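Local coordinates for protein C-1-tetrahydrofolate synthase, cytoplasmic, putative (Trypanosoma brucei, PDB 4CJX) that probably acts as both a methylenetetrahydrofolate dehydrogenase, using NADP, and a methenyltetrahydrofolate cyclohydrolase in one-carbon metabolism, at residues B[87-92]-B[112-117]; B[42-47]-B[307-312]; B[262-265]-B[271-274]. All coordinates share one frame; numbering follows the deposited sequence.

Contact 1: B[87-92]-B[112-117]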
# COMPACT_ATOMS: atom_id res chain seq x y z
N ARG B 87 20.77 -5.15 24.11
CA ARG B 87 20.16 -5.99 25.14
C ARG B 87 18.98 -6.76 24.55
O ARG B 87 18.22 -6.20 23.77
CB ARG B 87 19.63 -5.12 26.29
CG ARG B 87 19.33 -5.91 27.55
CD ARG B 87 18.31 -5.19 28.42
NE ARG B 87 18.19 -5.82 29.74
N ASN B 88 18.82 -8.03 24.93
CA ASN B 88 17.71 -8.87 24.45
C ASN B 88 16.66 -9.07 25.54
O ASN B 88 17.00 -9.31 26.70
CB ASN B 88 18.21 -10.25 24.02
CG ASN B 88 18.71 -10.29 22.58
OD1 ASN B 88 17.97 -9.97 21.64
ND2 ASN B 88 19.96 -10.71 22.41
N PHE B 89 15.39 -8.99 25.15
CA PHE B 89 14.26 -9.41 25.98
C PHE B 89 13.57 -10.50 25.19
O PHE B 89 12.83 -10.24 24.24
CB PHE B 89 13.27 -8.28 26.24
CG PHE B 89 13.86 -7.11 26.95
CD1 PHE B 89 14.61 -6.17 26.26
CD2 PHE B 89 13.66 -6.93 28.32
CE1 PHE B 89 15.15 -5.08 26.92
CE2 PHE B 89 14.21 -5.85 28.99
CZ PHE B 89 14.95 -4.91 28.28
N SER B 90 13.84 -11.73 25.58
CA SER B 90 13.41 -12.89 24.85
C SER B 90 12.20 -13.44 25.52
O SER B 90 12.20 -13.63 26.72
CB SER B 90 14.54 -13.92 24.91
OG SER B 90 15.70 -13.37 24.31
N VAL B 91 11.14 -13.69 24.75
CA VAL B 91 9.94 -14.30 25.33
C VAL B 91 9.60 -15.53 24.51
O VAL B 91 9.70 -15.49 23.28
CB VAL B 91 8.74 -13.33 25.32
CG1 VAL B 91 7.49 -14.00 25.90
CG2 VAL B 91 9.06 -12.04 26.09
N GLU B 92 9.20 -16.60 25.19
CA GLU B 92 8.71 -17.83 24.55
C GLU B 92 7.38 -18.21 25.14
O GLU B 92 7.26 -18.43 26.36
CB GLU B 92 9.67 -19.00 24.78
CG GLU B 92 10.97 -18.91 24.02
CD GLU B 92 12.01 -18.07 24.74
OE1 GLU B 92 12.29 -18.36 25.92
OE2 GLU B 92 12.55 -17.13 24.13
N GLU B 112 8.48 -1.14 29.31
CA GLU B 112 9.86 -1.34 29.69
C GLU B 112 10.71 -0.30 28.93
O GLU B 112 10.93 -0.42 27.72
CB GLU B 112 10.27 -2.79 29.41
CG GLU B 112 11.75 -3.11 29.50
CD GLU B 112 12.37 -2.61 30.79
OE1 GLU B 112 12.24 -3.31 31.82
OE2 GLU B 112 12.99 -1.53 30.76
N GLU B 113 11.15 0.71 29.67
CA GLU B 113 12.02 1.78 29.19
C GLU B 113 13.24 1.32 28.39
O GLU B 113 13.62 1.95 27.42
CB GLU B 113 12.52 2.61 30.41
CG GLU B 113 13.91 3.21 30.25
CD GLU B 113 14.33 4.08 31.42
OE1 GLU B 113 14.28 3.62 32.60
OE2 GLU B 113 14.73 5.24 31.13
N ALA B 114 13.87 0.23 28.83
CA ALA B 114 15.09 -0.25 28.20
C ALA B 114 14.85 -1.13 26.94
O ALA B 114 15.81 -1.52 26.27
CB ALA B 114 15.95 -0.98 29.23
N CYS B 115 13.58 -1.42 26.63
CA CYS B 115 13.16 -2.08 25.38
C CYS B 115 12.66 -1.06 24.34
O CYS B 115 11.63 -0.42 24.54
CB CYS B 115 12.05 -3.11 25.66
SG CYS B 115 11.28 -3.83 24.17
N HIS B 116 13.38 -0.95 23.23
CA HIS B 116 13.06 0.00 22.16
C HIS B 116 12.38 -0.62 20.93
O HIS B 116 11.77 0.09 20.13
CB HIS B 116 14.33 0.72 21.77
CG HIS B 116 15.00 1.35 22.94
ND1 HIS B 116 16.22 0.93 23.41
CD2 HIS B 116 14.56 2.28 23.81
CE1 HIS B 116 16.53 1.63 24.49
NE2 HIS B 116 15.54 2.46 24.75
N SER B 117 12.46 -1.94 20.81
CA SER B 117 11.89 -2.69 19.69
C SER B 117 11.16 -3.93 20.17
O SER B 117 11.71 -4.67 20.98
CB SER B 117 13.01 -3.15 18.73
OG SER B 117 13.31 -2.16 17.77

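Contact 2: B[42-47]-B[307-312]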
# COMPACT_ATOMS: atom_id res chain seq x y z
N THR B 42 27.86 -2.12 15.52
CA THR B 42 28.54 -2.41 16.78
C THR B 42 29.36 -1.21 17.27
O THR B 42 29.25 -0.81 18.44
CB THR B 42 29.43 -3.65 16.64
OG1 THR B 42 28.60 -4.76 16.32
CG2 THR B 42 30.21 -3.94 17.92
N GLU B 43 30.14 -0.61 16.37
CA GLU B 43 30.94 0.54 16.71
C GLU B 43 30.03 1.73 17.05
O GLU B 43 30.32 2.49 17.96
CB GLU B 43 31.95 0.85 15.59
CG GLU B 43 33.00 -0.25 15.40
CD GLU B 43 33.78 -0.15 14.10
OE1 GLU B 43 34.51 0.84 13.91
OE2 GLU B 43 33.67 -1.07 13.26
N GLU B 44 28.90 1.86 16.35
CA GLU B 44 27.97 2.96 16.65
C GLU B 44 27.37 2.85 18.07
O GLU B 44 27.24 3.86 18.78
CB GLU B 44 26.84 3.03 15.61
CG GLU B 44 26.08 4.36 15.65
CD GLU B 44 25.18 4.58 14.43
OE1 GLU B 44 25.32 3.83 13.44
OE2 GLU B 44 24.34 5.51 14.47
N VAL B 45 27.02 1.63 18.47
CA VAL B 45 26.51 1.33 19.81
C VAL B 45 27.56 1.64 20.91
O VAL B 45 27.24 2.26 21.93
CB VAL B 45 26.07 -0.16 19.88
CG1 VAL B 45 25.81 -0.61 21.33
CG2 VAL B 45 24.85 -0.42 18.99
N ALA B 46 28.80 1.19 20.71
CA ALA B 46 29.88 1.44 21.68
C ALA B 46 30.14 2.93 21.83
O ALA B 46 30.49 3.40 22.93
CB ALA B 46 31.15 0.69 21.30
N LEU B 47 29.97 3.69 20.74
CA LEU B 47 30.10 5.15 20.84
C LEU B 47 28.91 5.73 21.61
O LEU B 47 29.10 6.43 22.61
CB LEU B 47 30.27 5.79 19.45
CG LEU B 47 31.60 5.45 18.73
CD1 LEU B 47 31.49 5.71 17.23
CD2 LEU B 47 32.79 6.18 19.31
N ASN B 307 16.76 -0.78 12.25
CA ASN B 307 15.52 -0.16 12.71
C ASN B 307 15.58 0.11 14.22
O ASN B 307 15.23 1.19 14.69
CB ASN B 307 14.30 -1.04 12.43
CG ASN B 307 13.92 -1.09 10.97
OD1 ASN B 307 14.59 -0.53 10.11
ND2 ASN B 307 12.83 -1.80 10.67
N THR B 308 16.05 -0.90 14.95
CA THR B 308 16.11 -0.84 16.40
C THR B 308 17.08 0.25 16.90
O THR B 308 16.75 1.00 17.82
CB THR B 308 16.50 -2.23 16.96
OG1 THR B 308 15.52 -3.21 16.53
CG2 THR B 308 16.61 -2.19 18.46
N LEU B 309 18.24 0.35 16.26
CA LEU B 309 19.19 1.42 16.58
C LEU B 309 18.61 2.79 16.23
O LEU B 309 18.78 3.73 16.99
CB LEU B 309 20.53 1.20 15.87
CG LEU B 309 21.68 2.16 16.20
CD1 LEU B 309 22.09 2.10 17.66
CD2 LEU B 309 22.86 1.83 15.31
N THR B 310 17.92 2.89 15.09
CA THR B 310 17.22 4.13 14.73
C THR B 310 16.17 4.48 15.79
O THR B 310 16.09 5.64 16.24
CB THR B 310 16.62 4.06 13.32
OG1 THR B 310 17.68 3.86 12.38
CG2 THR B 310 15.92 5.34 12.96
N MET B 311 15.39 3.49 16.23
CA MET B 311 14.37 3.71 17.27
C MET B 311 15.02 4.09 18.61
O MET B 311 14.56 5.01 19.30
CB MET B 311 13.44 2.49 17.40
CG MET B 311 12.62 2.23 16.13
SD MET B 311 12.36 0.48 15.72
CE MET B 311 10.93 0.17 16.74
N PHE B 312 16.10 3.41 18.96
CA PHE B 312 16.87 3.75 20.15
C PHE B 312 17.27 5.23 20.10
O PHE B 312 16.98 5.97 21.04
CB PHE B 312 18.10 2.86 20.26
CG PHE B 312 19.08 3.28 21.32
CD1 PHE B 312 18.78 3.10 22.67
CD2 PHE B 312 20.29 3.86 20.99
CE1 PHE B 312 19.68 3.47 23.66
CE2 PHE B 312 21.19 4.24 21.97
CZ PHE B 312 20.88 4.05 23.32

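Contact 3: B[262-265]-B[271-274]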
# COMPACT_ATOMS: atom_id res chain seq x y z
N VAL B 262 11.95 -27.57 2.62
CA VAL B 262 11.77 -28.68 1.69
C VAL B 262 12.46 -29.90 2.29
O VAL B 262 13.60 -29.82 2.75
CB VAL B 262 12.33 -28.36 0.27
CG1 VAL B 262 12.25 -29.57 -0.63
CG2 VAL B 262 11.57 -27.19 -0.35
N ALA B 263 11.75 -31.03 2.32
CA ALA B 263 12.25 -32.23 3.02
C ALA B 263 13.65 -32.63 2.54
O ALA B 263 13.92 -32.67 1.32
CB ALA B 263 11.29 -33.40 2.89
N ASP B 264 14.54 -32.82 3.51
CA ASP B 264 15.89 -33.31 3.28
C ASP B 264 16.36 -34.11 4.51
O ASP B 264 16.79 -33.54 5.52
CB ASP B 264 16.84 -32.15 2.91
CG ASP B 264 18.26 -32.62 2.54
OD1 ASP B 264 18.66 -33.73 2.90
OD2 ASP B 264 19.00 -31.85 1.90
N PRO B 265 16.24 -35.45 4.45
CA PRO B 265 16.59 -36.20 5.65
C PRO B 265 18.05 -36.06 6.14
O PRO B 265 18.33 -36.42 7.27
CB PRO B 265 16.28 -37.66 5.26
CG PRO B 265 15.39 -37.60 4.09
CD PRO B 265 15.70 -36.31 3.39
N TYR B 271 14.74 -30.72 7.00
CA TYR B 271 14.44 -29.93 5.82
C TYR B 271 15.61 -29.01 5.49
O TYR B 271 16.48 -28.76 6.34
CB TYR B 271 13.15 -29.12 5.99
CG TYR B 271 13.25 -28.07 7.07
CD1 TYR B 271 13.87 -26.85 6.80
CD2 TYR B 271 12.75 -28.29 8.34
CE1 TYR B 271 13.99 -25.88 7.77
CE2 TYR B 271 12.87 -27.31 9.32
CZ TYR B 271 13.49 -26.10 9.02
OH TYR B 271 13.63 -25.11 9.97
N ARG B 272 15.64 -28.56 4.24
CA ARG B 272 16.53 -27.51 3.81
C ARG B 272 15.63 -26.34 3.40
O ARG B 272 14.45 -26.54 3.08
CB ARG B 272 17.40 -27.97 2.62
CG ARG B 272 16.59 -28.39 1.40
CD ARG B 272 17.42 -28.89 0.20
NE ARG B 272 18.58 -28.03 -0.06
CZ ARG B 272 19.81 -28.28 0.38
NH1 ARG B 272 20.10 -29.39 1.04
NH2 ARG B 272 20.78 -27.43 0.09
N LEU B 273 16.19 -25.13 3.40
CA LEU B 273 15.52 -23.93 2.89
C LEU B 273 15.79 -23.74 1.41
O LEU B 273 16.94 -23.71 0.99
CB LEU B 273 15.97 -22.69 3.67
CG LEU B 273 15.56 -22.71 5.13
CD1 LEU B 273 15.98 -21.41 5.80
CD2 LEU B 273 14.06 -22.96 5.35
N VAL B 274 14.71 -23.64 0.62
CA VAL B 274 14.80 -23.52 -0.82
C VAL B 274 14.10 -22.22 -1.24
O VAL B 274 12.97 -21.93 -0.79
CB VAL B 274 14.16 -24.74 -1.54
CG1 VAL B 274 14.32 -24.63 -3.04
CG2 VAL B 274 14.81 -26.04 -1.10

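Contact 1: B[87-92]-B[112-117]
Phe89 of strand 87-93 makes a small, partly buried, mainly apolar contact with Glu112, Ala114 and Cys115, in the loop that leads from helix 99-110 into strand 117-120. CB of Cys115 lies over one face of the phenyl ring, toward its rim. Cys115 CB is 4.2 Å from the centroid of the Phe89 ring, a CH-pi contact. The sulfur, SG, is more oblique and farther, in a looser sulfur-aromatic contact. At the far end of the ring, CG of Glu112 comes to 3.7 Å from Phe89 CE2, so the acid offers its methylene group to the phenyl. The methyl CB of Ala114 meets Phe89 CZ at 4.2 Å.

The strand and the loop belong to a beta-alpha-beta unit of the catalytic domain. Strands 87-93 and 117-120 are the two outer strands of a parallel sheet with 58-64 between them, and helix 99-110 makes the connection. Phe89 is held in register by backbone bonds to Leu59 and Thr61 of the central strand.

The loop has a type I turn from Glu112 to Cys115, with Cys115 N bonded to Glu112 O at 3.0 Å. The Glu112 chain bends at chi2 (50°) and folds back on its own turn. There Glu112 OE2 accepts the backbone N-H of Ala114 at 2.8 Å, through its anti lone pair and nearly straight (165°). This bond helps hold the carboxylate in place, its plane 24° from that of the phenyl ring. Lys141 NZ forms a hydrogen bond with the carbonyl O of Cys115.

Contact 2: B[42-47]-B[307-312]
Leu309 reaches from helix 296-316 toward helix 30-51 and divides its two methyl groups between Glu44 and Val45. Its CG stands anti to the backbone N (chi1 -175°), which carries the branched end out across the gap between the helices. CD1 takes one neighbour and CD2 the other. Leu309 CD1 meets Val45 CG2 at 4.0 Å, methyl against methyl, with the two side chains crossing at a slant.

The glutamate also crosses the leucine at a slant. CD2 sits nearest its carboxylate. Leu309 CD2 is 3.7 Å from Glu44 OE1 and equally close to the carboxylate carbon, with CB and CG of the glutamate slightly farther. The Glu44 chain is extended, with CG anti to the backbone N (chi1 -164°). The polar end has its own partner outside the two segments: Glu44 OE2 makes a salt bridge with Lys313, one turn beyond Leu309 on helix 296-316. The bridge ties the carboxylate to the opposing helix, next to the Leu309 contact.

Leu309 also touches Leu41 and Leu48 of helix 30-51. Val45 touches Phe86, a loop residue that Thr308 meets as well. The backbones are closest at Val45 and Leu309, whose CA atoms are 8.0 Å apart.

Leu309 and Val45 are buried, while Glu44 is partly exposed. Between 42-47 and 307-312 the contact is therefore one of van der Waals packing. It is a helix-helix interface with leucine and valine at its centre, and it joins the C-terminal helix to the first long helix of the catalytic domain.

Contact 3: B[262-265]-B[271-274]
Val262 and Arg272 form an antiparallel hydrogen-bonded pair, and two backbone bonds link them at the middle of the hairpin. Val262 N gives its hydrogen to Arg272 O at 2.7 Å. In return Arg272 N donates to Val262 O at 2.8 Å. Val262 O has a second, softer partner in the CA-H of Tyr271, whose CA is 3.2 Å from that oxygen. The next pair, Ala263 with Tyr271, is a non-hydrogen-bonded one. Further backbone bonds continue the ladder at both ends, from Asp264 to Gly270 and from Val274 to Thr260.

A salt bridge adds to these. Arg272 NH1 meets Asp264 OD2 at 2.8 Å, with the oxygen at the edge of the guanidinium and only 5° out of its plane. The N-H points somewhat off the oxygen, at 145°. The carboxylate plane is turned 31° from the guanidinium. The other oxygen, Asp264 OD1, forms a hydrogen bond with Ser266 OG, so both carboxylate oxygens are engaged. A bend at chi3 of Arg272 brings NH1 back toward the aspartate.

On the same face as the arginine, CG2 of Val262 presses against CG2 of Val274 at 3.5 Å, a tight methyl contact. Leu273, between Arg272 and Val274, touches the bound inhibitor and belongs to its pocket.

The hairpin is a two-stranded antiparallel sheet at the surface of the NADP-binding domain. The Tyr271 side chain touches Lys68 and Asp69 of helix 68-83, and Leu273 touches Tyr73 of the same helix. The hairpin thus lies against helix 68-83, while the loop holding Pro240 meets its two valines.

From the N terminus the chain first runs through 42-47, whose partner comes only near the C-terminal end at 307-312. Contact 2 therefore closes a very long loop, and the other two contacts both fall within it. Contact 1 closes early, joining a strand to the loop after the next helix in the catalytic domain. Contact 3 follows later, as a short hairpin in the NADP-binding domain; the two are in series. Contacts 1 and 2 touch: Ser117 OG lies 2.7 Å from Thr308 OG1, a probable hydrogen bond, and His116 packs edge-to-face with Phe312. Contact 3 stands apart, its centre about 35 Å from that of contact 2.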